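Local atomic coordinates of NIF3-related protein (Bacillus cereus, PDB entry 2GX8), a protein that is of unknown function but belongs to the NIF3 family and carries a dimetal centre, occupied here by zinc, together with a probable regulatory domain. Residues C[44-49]-C[155-160]; C[51-56]-C[127-132]; C[67-72]-C[88-93]; C[135-140]-C[361-366]. One frame throughout, in Å; residues are numbered along the deposited sequence.

Contact 1 (C[44-49]-C[155-160])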
loop_
_atom_site.group_PDB
_atom_site.type_symbol
_atom_site.label_atom_id
_atom_site.label_comp_id
_atom_site.label_asym_id
_atom_site.label_seq_id
_atom_site.Cartn_x
_atom_site.Cartn_y
_atom_site.Cartn_z
ATOM N N LYS C 44 -29.212 -1.444 -5.472
ATOM C CA LYS C 44 -27.743 -1.390 -5.616
ATOM C C LYS C 44 -26.943 -1.237 -4.312
ATOM O O LYS C 44 -25.756 -1.540 -4.287
ATOM C CB LYS C 44 -27.339 -0.294 -6.615
ATOM C CG LYS C 44 -27.638 -0.606 -8.081
ATOM C CD LYS C 44 -27.406 0.634 -8.946
ATOM C CE LYS C 44 -27.508 0.305 -10.425
ATOM N NZ LYS C 44 -27.636 1.525 -11.311
ATOM N N HIS C 45 -27.578 -0.768 -3.239
ATOM C CA HIS C 45 -26.899 -0.661 -1.944
ATOM C C HIS C 45 -26.694 -2.037 -1.279
ATOM O O HIS C 45 -25.901 -2.175 -0.346
ATOM C CB HIS C 45 -27.623 0.311 -1.007
ATOM C CG HIS C 45 -29.071 -0.007 -0.784
ATOM N ND1 HIS C 45 -29.499 -0.942 0.137
ATOM C CD2 HIS C 45 -30.194 0.524 -1.324
ATOM C CE1 HIS C 45 -30.820 -0.990 0.137
ATOM N NE2 HIS C 45 -31.267 -0.106 -0.739
ATOM N N LEU C 46 -27.407 -3.046 -1.779
ATOM C CA LEU C 46 -27.282 -4.422 -1.294
ATOM C C LEU C 46 -26.002 -5.098 -1.803
ATOM O O LEU C 46 -25.474 -6.021 -1.154
ATOM C CB LEU C 46 -28.500 -5.264 -1.695
ATOM C CG LEU C 46 -29.840 -4.846 -1.107
ATOM C CD1 LEU C 46 -30.883 -5.862 -1.448
ATOM C CD2 LEU C 46 -29.712 -4.724 0.375
ATOM N N ALA C 47 -25.531 -4.644 -2.970
ATOM C CA ALA C 47 -24.288 -5.121 -3.590
ATOM C C ALA C 47 -23.090 -4.956 -2.642
ATOM O O ALA C 47 -23.022 -4.007 -1.855
ATOM C CB ALA C 47 -24.029 -4.393 -4.917
ATOM N N MET C 48 -22.145 -5.882 -2.720
ATOM C CA MET C 48 -21.001 -5.859 -1.821
ATOM C C MET C 48 -19.840 -5.004 -2.302
ATOM O O MET C 48 -19.732 -4.681 -3.491
ATOM C CB MET C 48 -20.515 -7.275 -1.562
ATOM C CG MET C 48 -21.568 -8.174 -0.976
ATOM S SD MET C 48 -20.805 -9.734 -0.594
ATOM C CE MET C 48 -19.657 -9.241 0.714
ATOM N N GLU C 49 -18.989 -4.644 -1.341
ATOM C CA GLU C 49 -17.771 -3.855 -1.554
ATOM C C GLU C 49 -16.990 -4.331 -2.796
ATOM O O GLU C 49 -16.648 -5.516 -2.918
ATOM C CB GLU C 49 -16.906 -3.901 -0.267
ATOM C CG GLU C 49 -15.466 -3.376 -0.394
ATOM C CD GLU C 49 -15.383 -1.897 -0.730
ATOM O OE1 GLU C 49 -16.195 -1.110 -0.189
ATOM O OE2 GLU C 49 -14.487 -1.525 -1.521
ATOM N N PRO C 155 -24.354 -12.421 7.334
ATOM C CA PRO C 155 -24.867 -11.065 7.311
ATOM C C PRO C 155 -23.863 -10.133 6.619
ATOM O O PRO C 155 -22.649 -10.121 7.013
ATOM C CB PRO C 155 -24.963 -10.718 8.804
ATOM C CG PRO C 155 -25.067 -12.049 9.487
ATOM C CD PRO C 155 -24.148 -12.902 8.712
ATOM N N THR C 156 -24.431 -9.297 5.654
ATOM C CA THR C 156 -23.541 -8.374 4.952
ATOM C C THR C 156 -24.142 -6.994 4.966
ATOM O O THR C 156 -23.446 -5.996 4.771
ATOM C CB THR C 156 -23.295 -8.764 3.466
ATOM O OG1 THR C 156 -24.528 -8.732 2.732
ATOM C CG2 THR C 156 -22.638 -10.139 3.345
ATOM N N TYR C 157 -25.444 -6.933 5.213
ATOM C CA TYR C 157 -26.137 -5.663 5.200
ATOM C C TYR C 157 -27.293 -5.595 6.206
ATOM O O TYR C 157 -28.071 -6.534 6.336
ATOM C CB TYR C 157 -26.631 -5.375 3.769
ATOM C CG TYR C 157 -27.325 -4.046 3.611
ATOM C CD1 TYR C 157 -26.591 -2.877 3.393
ATOM C CD2 TYR C 157 -28.717 -3.951 3.694
ATOM C CE1 TYR C 157 -27.233 -1.650 3.263
ATOM C CE2 TYR C 157 -29.366 -2.726 3.567
ATOM C CZ TYR C 157 -28.620 -1.589 3.346
ATOM O OH TYR C 157 -29.266 -0.379 3.227
ATOM N N ALA C 158 -27.373 -4.473 6.918
ATOM C CA ALA C 158 -28.468 -4.156 7.850
ATOM C C ALA C 158 -28.709 -2.664 7.687
ATOM O O ALA C 158 -27.837 -1.844 7.993
ATOM C CB ALA C 158 -28.102 -4.476 9.275
ATOM N N GLU C 159 -29.887 -2.321 7.181
ATOM C CA GLU C 159 -30.248 -0.942 6.905
ATOM C C GLU C 159 -30.174 -0.099 8.184
ATOM O O GLU C 159 -30.572 -0.572 9.252
ATOM C CB GLU C 159 -31.688 -0.929 6.379
ATOM C CG GLU C 159 -32.187 0.398 5.841
ATOM C CD GLU C 159 -32.189 0.482 4.341
ATOM O OE1 GLU C 159 -32.943 -0.288 3.700
ATOM O OE2 GLU C 159 -31.479 1.350 3.802
ATOM N N GLU C 160 -29.618 1.113 8.100
ATOM C CA GLU C 160 -29.620 2.036 9.249
ATOM C C GLU C 160 -31.062 2.533 9.417
ATOM O O GLU C 160 -31.746 2.817 8.421
ATOM C CB GLU C 160 -28.698 3.244 9.021
ATOM C CG GLU C 160 -27.207 2.929 8.930
ATOM C CD GLU C 160 -26.355 4.158 8.565
ATOM O OE1 GLU C 160 -26.817 5.304 8.759
ATOM O OE2 GLU C 160 -25.215 3.978 8.073
#
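Tyr157 and Thr156, neighbours in one strand, both send their side chains toward the loop of residues 44-49, where a regular strand would turn one of them to the other side. The cause is a classic beta bulge: the two residues together face Leu267 on strand 262-268, and each has a backbone hydrogen bond with it. Tyr157 carries most of the contact. Its CG is trans to the backbone N (chi1 -178°), which sends the ring out from the strand to meet His45 and Leu46. The His45 and Tyr157 rings meet obliquely, planes 37° apart and centroids 5.2 Å from one another. Polar atoms come close here, with His45 ND1 3.1 Å from Tyr157 OH. Further along the ring, the CD2 methyl of Leu46 meets Tyr157 CD2 at 3.6 Å, the leucine running across the tyrosine at about a right angle. Tyr157 OH also lies 2.9 Å from Glu159 OE2, at best a weak bond, to an oxygen that Ser235 N holds. At the other end, Met48 bends at its thioether to bring CE within 4.1 Å of Thr156 CG2. Such packing of a connecting loop on a bulged strand paired antiparallel with strand 262-268 joins the loop between helix 31-38 and strand 54-56 to the long strand 150-168.

Contact 2 (C[51-56]-C[127-132]). With ZN (zinc ion), chain M.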
loop_
_atom_site.group_PDB
_atom_site.type_symbol
_atom_site.label_atom_id
_atom_site.label_comp_id
_atom_site.label_asym_id
_atom_site.label_seq_id
_atom_site.Cartn_x
_atom_site.Cartn_y
_atom_site.Cartn_z
ATOM N N ASP C 51 -18.032 -4.796 -5.867
ATOM C CA ASP C 51 -18.826 -5.530 -6.871
ATOM C C ASP C 51 -19.030 -4.599 -8.077
ATOM O O ASP C 51 -18.981 -3.358 -7.943
ATOM C CB ASP C 51 -20.172 -6.046 -6.289
ATOM C CG ASP C 51 -20.833 -7.169 -7.143
ATOM O OD1 ASP C 51 -22.070 -7.330 -7.055
ATOM O OD2 ASP C 51 -20.138 -7.886 -7.897
ATOM N N LYS C 52 -19.241 -5.210 -9.243
ATOM C CA LYS C 52 -19.401 -4.512 -10.508
ATOM C C LYS C 52 -20.818 -4.736 -11.057
ATOM O O LYS C 52 -21.081 -5.746 -11.700
ATOM C CB LYS C 52 -18.363 -5.063 -11.503
ATOM C CG LYS C 52 -16.908 -5.165 -10.986
ATOM C CD LYS C 52 -16.086 -3.869 -11.084
ATOM C CE LYS C 52 -16.490 -2.731 -10.112
ATOM N NZ LYS C 52 -15.782 -1.426 -10.400
ATOM N N ILE C 53 -21.735 -3.804 -10.807
ATOM C CA ILE C 53 -23.123 -3.950 -11.280
ATOM C C ILE C 53 -23.691 -2.714 -12.019
ATOM O O ILE C 53 -23.047 -1.672 -12.081
ATOM C CB ILE C 53 -24.061 -4.369 -10.131
ATOM C CG1 ILE C 53 -24.321 -3.204 -9.173
ATOM C CG2 ILE C 53 -23.505 -5.607 -9.385
ATOM C CD1 ILE C 53 -25.352 -3.536 -8.166
ATOM N N GLY C 54 -24.892 -2.852 -12.584
ATOM C CA GLY C 54 -25.523 -1.776 -13.351
ATOM C C GLY C 54 -25.383 -1.913 -14.875
ATOM O O GLY C 54 -25.078 -2.976 -15.385
ATOM N N LEU C 55 -25.637 -0.836 -15.607
ATOM C CA LEU C 55 -25.500 -0.883 -17.056
ATOM C C LEU C 55 -24.028 -1.041 -17.395
ATOM O O LEU C 55 -23.190 -0.250 -16.946
ATOM C CB LEU C 55 -26.072 0.384 -17.729
ATOM C CG LEU C 55 -26.075 0.411 -19.278
ATOM C CD1 LEU C 55 -26.999 -0.681 -19.871
ATOM C CD2 LEU C 55 -26.464 1.802 -19.830
ATOM N N GLN C 56 -23.704 -2.066 -18.162
ATOM C CA GLN C 56 -22.317 -2.280 -18.526
ATOM C C GLN C 56 -22.065 -2.002 -19.995
ATOM O O GLN C 56 -21.002 -1.484 -20.378
ATOM C CB GLN C 56 -21.877 -3.693 -18.167
ATOM C CG GLN C 56 -21.846 -3.946 -16.657
ATOM C CD GLN C 56 -20.943 -5.076 -16.292
ATOM O OE1 GLN C 56 -21.043 -6.175 -16.842
ATOM N NE2 GLN C 56 -20.042 -4.825 -15.348
ATOM N N HIS C 127 -25.295 -8.487 -9.808
ATOM C CA HIS C 127 -24.518 -9.531 -9.163
ATOM C C HIS C 127 -24.824 -9.769 -7.688
ATOM O O HIS C 127 -25.832 -10.394 -7.385
ATOM C CB HIS C 127 -23.018 -9.404 -9.503
ATOM C CG HIS C 127 -22.196 -10.606 -9.130
ATOM N ND1 HIS C 127 -20.871 -10.515 -8.744
ATOM C CD2 HIS C 127 -22.524 -11.917 -9.036
ATOM C CE1 HIS C 127 -20.414 -11.720 -8.444
ATOM N NE2 HIS C 127 -21.399 -12.588 -8.604
ATOM N N THR C 128 -23.999 -9.278 -6.765
ATOM C CA THR C 128 -24.246 -9.583 -5.351
ATOM C C THR C 128 -25.563 -9.070 -4.806
ATOM O O THR C 128 -26.066 -9.600 -3.820
ATOM C CB THR C 128 -23.099 -9.192 -4.416
ATOM O OG1 THR C 128 -22.710 -7.849 -4.704
ATOM C CG2 THR C 128 -21.904 -10.152 -4.587
ATOM N N ASN C 129 -26.121 -8.043 -5.421
ATOM C CA ASN C 129 -27.439 -7.580 -4.973
ATOM C C ASN C 129 -28.558 -8.658 -5.127
ATOM O O ASN C 129 -29.539 -8.631 -4.399
ATOM C CB ASN C 129 -27.823 -6.215 -5.597
ATOM C CG ASN C 129 -27.777 -6.208 -7.144
ATOM O OD1 ASN C 129 -28.683 -5.684 -7.790
ATOM N ND2 ASN C 129 -26.727 -6.783 -7.729
ATOM N N VAL C 130 -28.391 -9.598 -6.059
ATOM C CA VAL C 130 -29.356 -10.691 -6.284
ATOM C C VAL C 130 -29.041 -11.887 -5.335
ATOM O O VAL C 130 -29.896 -12.723 -5.047
ATOM C CB VAL C 130 -29.425 -11.087 -7.800
ATOM C CG1 VAL C 130 -30.331 -12.286 -8.051
ATOM C CG2 VAL C 130 -29.913 -9.907 -8.624
ATOM N N ASP C 131 -27.809 -11.927 -4.830
ATOM C CA ASP C 131 -27.366 -12.940 -3.882
ATOM C C ASP C 131 -27.894 -12.626 -2.487
ATOM O O ASP C 131 -28.318 -13.517 -1.747
ATOM C CB ASP C 131 -25.838 -12.936 -3.818
ATOM C CG ASP C 131 -25.197 -13.521 -5.049
ATOM O OD1 ASP C 131 -25.277 -14.757 -5.200
ATOM O OD2 ASP C 131 -24.563 -12.773 -5.834
ATOM N N VAL C 132 -27.847 -11.331 -2.165
ATOM C CA VAL C 132 -28.226 -10.762 -0.864
ATOM C C VAL C 132 -29.729 -10.560 -0.660
ATOM O O VAL C 132 -30.251 -10.819 0.414
ATOM C CB VAL C 132 -27.527 -9.372 -0.683
ATOM C CG1 VAL C 132 -27.904 -8.727 0.648
ATOM C CG2 VAL C 132 -26.011 -9.491 -0.806
HETATM ZN ZN ZN M . -24.301 -15.190 -7.214
#
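Asp51 meets the residues at the start of helix 128-132 with both carboxylate oxygens. OD1 receives two bonds from Thr128: the backbone N donates from 2.8 Å with an N-H...O angle of 160°, on the syn side of OD1, and Thr128 OG1 donates as well, although its separation from Asp51 OD1, modelled at 2.5 Å, is so short that the exact value is doubtful. Asp51 OD2 takes the ND1 proton of His127 at 2.9 Å, again from the syn side, with OD2 at the edge of the imidazole, a little out of the ring plane. Three donors thus fix the rotation of one carboxylate, whose plane stands 54° from that of the ring. Beside this polar group Ile53 fills in with carbon: CG2 lies 3.8 Å from His127 CB, while CD1 packs on the side chain of Asn129.

Outside this lie further contacts. Thr128 OG1, a donor to Asp51, accepts the N-H of Met48, and the His127 ring meets His92 edge to face. One turn along the helix, Asp131 OD1 binds a zinc ion at 2.3 Å, and His92 and Glu360 bind the same metal. His127 does not coordinate it, yet its NE2 lies 4.1 Å from that zinc. A His-carboxylate pair bordering first-shell ligands in this way belongs to the surroundings of the dimetal site in this NIF3-family protein.

Contact 3 (C[67-72]-C[88-93]). With ZN (zinc ion), chain M; ZN (zinc ion), chain L.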
loop_
_atom_site.group_PDB
_atom_site.type_symbol
_atom_site.label_atom_id
_atom_site.label_comp_id
_atom_site.label_asym_id
_atom_site.label_seq_id
_atom_site.Cartn_x
_atom_site.Cartn_y
_atom_site.Cartn_z
ATOM N N VAL C 67 -37.094 -8.617 -22.914
ATOM C CA VAL C 67 -35.898 -8.636 -22.041
ATOM C C VAL C 67 -35.488 -10.089 -21.759
ATOM O O VAL C 67 -36.357 -10.961 -21.654
ATOM C CB VAL C 67 -36.191 -7.929 -20.687
ATOM C CG1 VAL C 67 -34.942 -7.665 -19.904
ATOM C CG2 VAL C 67 -36.932 -6.579 -20.938
ATOM N N LEU C 68 -34.175 -10.347 -21.620
ATOM C CA LEU C 68 -33.685 -11.692 -21.323
ATOM C C LEU C 68 -32.975 -11.763 -19.961
ATOM O O LEU C 68 -32.078 -10.944 -19.667
ATOM C CB LEU C 68 -32.710 -12.166 -22.416
ATOM C CG LEU C 68 -32.200 -13.613 -22.397
ATOM C CD1 LEU C 68 -33.338 -14.596 -22.661
ATOM C CD2 LEU C 68 -31.091 -13.816 -23.434
ATOM N N ILE C 69 -33.364 -12.732 -19.136
ATOM C CA ILE C 69 -32.683 -12.923 -17.881
ATOM C C ILE C 69 -31.638 -14.023 -18.109
ATOM O O ILE C 69 -31.971 -15.124 -18.576
ATOM C CB ILE C 69 -33.625 -13.336 -16.745
ATOM C CG1 ILE C 69 -34.900 -12.474 -16.744
ATOM C CG2 ILE C 69 -32.925 -13.186 -15.423
ATOM C CD1 ILE C 69 -34.606 -11.000 -16.554
ATOM N N ALA C 70 -30.384 -13.720 -17.775
ATOM C CA ALA C 70 -29.285 -14.678 -17.937
ATOM C C ALA C 70 -28.461 -14.806 -16.679
ATOM O O ALA C 70 -28.517 -13.934 -15.814
ATOM C CB ALA C 70 -28.366 -14.245 -19.101
ATOM N N LEU C 71 -27.695 -15.895 -16.590
ATOM C CA LEU C 71 -26.737 -16.067 -15.514
ATOM C C LEU C 71 -25.374 -15.583 -16.076
ATOM O O LEU C 71 -24.782 -14.615 -15.576
ATOM C CB LEU C 71 -26.715 -17.519 -15.016
ATOM C CG LEU C 71 -25.592 -17.912 -14.040
ATOM C CD1 LEU C 71 -25.727 -17.154 -12.753
ATOM C CD2 LEU C 71 -25.561 -19.402 -13.751
ATOM N N ASP C 72 -24.914 -16.220 -17.151
ATOM C CA ASP C 72 -23.673 -15.875 -17.827
ATOM C C ASP C 72 -24.006 -15.314 -19.197
ATOM O O ASP C 72 -24.865 -15.884 -19.889
ATOM C CB ASP C 72 -22.866 -17.151 -18.016
ATOM C CG ASP C 72 -22.571 -17.825 -16.705
ATOM O OD1 ASP C 72 -22.029 -17.105 -15.844
ATOM O OD2 ASP C 72 -22.859 -19.049 -16.521
ATOM N N VAL C 88 -32.180 -5.949 -24.209
ATOM C CA VAL C 88 -31.668 -5.788 -22.849
ATOM C C VAL C 88 -31.541 -7.154 -22.221
ATOM O O VAL C 88 -32.531 -7.912 -22.152
ATOM C CB VAL C 88 -32.580 -4.985 -21.882
ATOM C CG1 VAL C 88 -31.974 -4.988 -20.474
ATOM C CG2 VAL C 88 -32.809 -3.520 -22.345
ATOM N N ILE C 89 -30.332 -7.461 -21.750
ATOM C CA ILE C 89 -30.096 -8.692 -21.028
ATOM C C ILE C 89 -29.758 -8.374 -19.556
ATOM O O ILE C 89 -28.834 -7.579 -19.269
ATOM C CB ILE C 89 -28.926 -9.512 -21.637
ATOM C CG1 ILE C 89 -29.197 -9.838 -23.120
ATOM C CG2 ILE C 89 -28.717 -10.738 -20.842
ATOM C CD1 ILE C 89 -28.044 -10.609 -23.857
ATOM N N ILE C 90 -30.519 -8.950 -18.630
ATOM C CA ILE C 90 -30.209 -8.781 -17.226
ATOM C C ILE C 90 -29.477 -10.028 -16.823
ATOM O O ILE C 90 -30.045 -11.125 -16.805
ATOM C CB ILE C 90 -31.446 -8.588 -16.356
ATOM C CG1 ILE C 90 -32.083 -7.259 -16.664
ATOM C CG2 ILE C 90 -31.068 -8.579 -14.863
ATOM C CD1 ILE C 90 -33.352 -7.046 -15.921
ATOM N N ALA C 91 -28.202 -9.859 -16.494
ATOM C CA ALA C 91 -27.338 -10.978 -16.144
ATOM C C ALA C 91 -26.863 -10.904 -14.724
ATOM O O ALA C 91 -26.616 -9.809 -14.221
ATOM C CB ALA C 91 -26.138 -10.983 -17.054
ATOM N N HIS C 92 -26.666 -12.077 -14.111
ATOM C CA HIS C 92 -26.245 -12.192 -12.749
ATOM C C HIS C 92 -24.757 -11.996 -12.603
ATOM O O HIS C 92 -24.313 -11.303 -11.681
ATOM C CB HIS C 92 -26.630 -13.570 -12.219
ATOM C CG HIS C 92 -26.308 -13.780 -10.779
ATOM N ND1 HIS C 92 -26.648 -12.868 -9.803
ATOM C CD2 HIS C 92 -25.747 -14.828 -10.134
ATOM C CE1 HIS C 92 -26.266 -13.325 -8.627
ATOM N NE2 HIS C 92 -25.726 -14.514 -8.799
ATOM N N HIS C 93 -23.976 -12.641 -13.478
ATOM C CA HIS C 93 -22.531 -12.460 -13.450
ATOM C C HIS C 93 -22.208 -11.368 -14.449
ATOM O O HIS C 93 -22.609 -11.457 -15.601
ATOM C CB HIS C 93 -21.774 -13.709 -13.848
ATOM C CG HIS C 93 -22.005 -14.857 -12.949
ATOM N ND1 HIS C 93 -22.076 -16.148 -13.409
ATOM C CD2 HIS C 93 -22.195 -14.918 -11.614
ATOM C CE1 HIS C 93 -22.247 -16.968 -12.388
ATOM N NE2 HIS C 93 -22.348 -16.244 -11.289
HETATM ZN ZN ZN M . -24.301 -15.190 -7.214
HETATM ZN ZN ZN L . -21.862 -16.443 -9.097
#
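Leu71 touches both imidazoles that follow the neighbouring strand: its CD1 methyl sits over one face of the His93 ring, offset toward the rim in a CH-pi contact 3.8 Å from the centroid, and lies in the plane of the His92 ring at its edge, 3.5 Å from His92 CD2. Leu71 CG trans to the backbone N (chi1 170°) runs the side chain alongside the two histidines. This is the end of a beta-alpha-beta unit (strand 66-70, helix 75-84, strand 88-91) that places two metal ligands just past the carboxyl end of its second strand.

Behind the rings the pairing is regular. Leu68 N and Ala70 N donate to Val88 O and Ile90 O, while Ile90 N and His92 N donate to Leu68 O and Ala70 O; past the strand ends the pattern shifts, His93 N donating to Leu71 O. Ile69 and Ile90 lie side by side on one face of the sheet, under helix 362-377, and Leu68 with Ile89 on the other, against helix 75-84.

Each ring binds its own zinc through NE2, and each ND1 is hydrogen-bonded as well, that of His92 to Ala126 O. Asp72, whose OD2 is held by Thr391 and by Tyr339 of a third subunit, positions the other ring: His93 ND1 donates to Asp72 OD1 over 2.6 Å at 170°, with the oxygen in the imidazole plane.

Contact 4 (C[135-140]-C[361-366])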
loop_
_atom_site.group_PDB
_atom_site.type_symbol
_atom_site.label_atom_id
_atom_site.label_comp_id
_atom_site.label_asym_id
_atom_site.label_seq_id
_atom_site.Cartn_x
_atom_site.Cartn_y
_atom_site.Cartn_z
ATOM N N GLY C 135 -35.840 -13.251 -1.839
ATOM C CA GLY C 135 -36.394 -13.765 -3.096
ATOM C C GLY C 135 -35.294 -14.035 -4.125
ATOM O O GLY C 135 -35.565 -14.493 -5.237
ATOM N N GLY C 136 -34.048 -13.751 -3.755
ATOM C CA GLY C 136 -32.916 -13.940 -4.646
ATOM C C GLY C 136 -32.375 -15.364 -4.727
ATOM O O GLY C 136 -33.011 -16.317 -4.259
ATOM N N VAL C 137 -31.182 -15.480 -5.313
ATOM C CA VAL C 137 -30.495 -16.746 -5.556
ATOM C C VAL C 137 -30.579 -17.745 -4.405
ATOM O O VAL C 137 -30.960 -18.901 -4.606
ATOM C CB VAL C 137 -28.993 -16.509 -5.926
ATOM C CG1 VAL C 137 -28.236 -17.819 -6.003
ATOM C CG2 VAL C 137 -28.874 -15.786 -7.230
ATOM N N ASN C 138 -30.247 -17.271 -3.211
ATOM C CA ASN C 138 -30.169 -18.124 -2.035
ATOM C C ASN C 138 -31.512 -18.554 -1.457
ATOM O O ASN C 138 -31.593 -19.623 -0.869
ATOM C CB ASN C 138 -29.214 -17.515 -1.010
ATOM C CG ASN C 138 -27.775 -17.518 -1.504
ATOM O OD1 ASN C 138 -27.234 -18.565 -1.880
ATOM N ND2 ASN C 138 -27.148 -16.348 -1.522
ATOM N N ASP C 139 -32.551 -17.734 -1.628
ATOM C CA ASP C 139 -33.913 -18.105 -1.227
ATOM C C ASP C 139 -34.430 -19.126 -2.197
ATOM O O ASP C 139 -34.997 -20.156 -1.790
ATOM C CB ASP C 139 -34.835 -16.905 -1.219
ATOM C CG ASP C 139 -34.650 -16.054 0.015
ATOM O OD1 ASP C 139 -34.468 -16.656 1.099
ATOM O OD2 ASP C 139 -34.703 -14.800 -0.087
ATOM N N LEU C 140 -34.214 -18.835 -3.483
ATOM C CA LEU C 140 -34.574 -19.740 -4.582
ATOM C C LEU C 140 -33.930 -21.113 -4.417
ATOM O O LEU C 140 -34.554 -22.124 -4.718
ATOM C CB LEU C 140 -34.198 -19.132 -5.942
ATOM C CG LEU C 140 -35.029 -17.915 -6.363
ATOM C CD1 LEU C 140 -34.346 -17.087 -7.443
ATOM C CD2 LEU C 140 -36.439 -18.346 -6.796
ATOM N N LYS C 361 -28.311 -20.866 -11.613
ATOM C CA LYS C 361 -29.141 -20.725 -12.784
ATOM C C LYS C 361 -30.631 -20.598 -12.402
ATOM O O LYS C 361 -31.440 -20.166 -13.218
ATOM C CB LYS C 361 -28.907 -21.946 -13.677
ATOM C CG LYS C 361 -29.397 -23.244 -13.043
ATOM C CD LYS C 361 -29.225 -24.394 -13.983
ATOM C CE LYS C 361 -29.797 -25.698 -13.419
ATOM N NZ LYS C 361 -28.866 -26.435 -12.567
ATOM N N VAL C 362 -30.990 -20.961 -11.159
ATOM C CA VAL C 362 -32.404 -20.906 -10.683
ATOM C C VAL C 362 -32.900 -19.484 -10.668
ATOM O O VAL C 362 -34.078 -19.198 -10.632
ATOM C CB VAL C 362 -32.542 -21.438 -9.260
ATOM C CG1 VAL C 362 -32.389 -22.929 -9.255
ATOM C CG2 VAL C 362 -31.520 -20.752 -8.330
ATOM N N MET C 363 -31.939 -18.592 -10.694
ATOM C CA MET C 363 -32.177 -17.182 -10.658
ATOM C C MET C 363 -32.808 -16.643 -11.946
ATOM O O MET C 363 -33.453 -15.612 -11.924
ATOM C CB MET C 363 -30.853 -16.528 -10.232
ATOM C CG MET C 363 -30.509 -15.234 -10.801
ATOM S SD MET C 363 -29.828 -15.393 -12.461
ATOM C CE MET C 363 -30.362 -13.727 -12.944
ATOM N N LYS C 364 -32.661 -17.361 -13.059
ATOM C CA LYS C 364 -33.232 -16.875 -14.322
ATOM C C LYS C 364 -34.740 -16.954 -14.323
ATOM O O LYS C 364 -35.392 -15.973 -14.633
ATOM C CB LYS C 364 -32.755 -17.669 -15.519
ATOM C CG LYS C 364 -31.290 -17.915 -15.643
ATOM C CD LYS C 364 -31.176 -18.734 -16.892
ATOM C CE LYS C 364 -30.203 -19.815 -16.743
ATOM N NZ LYS C 364 -30.296 -20.702 -17.912
ATOM N N GLN C 365 -35.279 -18.132 -14.021
ATOM C CA GLN C 365 -36.730 -18.337 -13.994
ATOM C C GLN C 365 -37.321 -17.559 -12.828
ATOM O O GLN C 365 -38.454 -17.093 -12.909
ATOM C CB GLN C 365 -37.075 -19.820 -13.821
ATOM C CG GLN C 365 -36.613 -20.775 -14.935
ATOM C CD GLN C 365 -37.683 -21.093 -15.958
ATOM O OE1 GLN C 365 -37.383 -21.318 -17.138
ATOM N NE2 GLN C 365 -38.936 -21.139 -15.510
ATOM N N GLY C 366 -36.542 -17.423 -11.753
ATOM C CA GLY C 366 -36.967 -16.690 -10.557
ATOM C C GLY C 366 -37.143 -15.205 -10.789
ATOM O O GLY C 366 -38.200 -14.635 -10.479
#
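Val137 and Leu140 are the residues of 135-140 that meet helix 362-377, and two glycines precede them. Gly135, at a positive phi of 85°, gives its N-H to Asp139 OD2 over 2.6 Å, a bond that links the entry to the first turn of the helix. Gly136 follows at the N-cap position, its carbonyl taking the N-H of Leu140. Val137 then makes the first crossing: its CG2, trans to the carbonyl carbon, lies 3.7 Å from Met363 CB, the two side chains crossing at a slant. The rest of Met363 bends away at chi2 and packs on His92. Asn138 faces the other way and ties the helix to Asp131 O and Gly314 N.

Leu140, one turn after Val137, covers more of the partner than any other residue of its segment. Leu140 CB touches Val362 CG2 at 3.9 Å, and CD1 packs against the opposing backbone, 3.8 Å from Val362 O and 3.9 Å from Met363 CA. Both methyls also reach Gly366, Leu140 CD2 lying 4.1 Å from Gly366 CA, where no side chain stands between leucine and helix backbone. The side chains meet through carbon, and Val362 O is touched too. It is a helix-to-helix packing in which a leucine settles against a glycine, beside the dimetal site: Val137 also touches the zinc ligands His92 and Glu360, and its side chain is about 5 Å from a zinc ion.

In the fold
From the N terminus, the loop at 44-49 opens contact 1, which closes only at strand 150-168. Within that loop, contact 2 runs from 51-56 to 127-132, and within contact 2 the short beta-alpha-beta connection of contact 3 closes first, so these three nest. Contact 4 opens at 135-140, after contacts 2 and 3 have closed but before contact 1 has, and ends at 361-366; it therefore crosses contact 1. Contacts 2 and 3 meet at one zinc ion and reach the same five-stranded sheet, whereas contact 4 brings a late helix against them. Contact 1, touching contact 2, ties this metal-binding part to the long antiparallel strands.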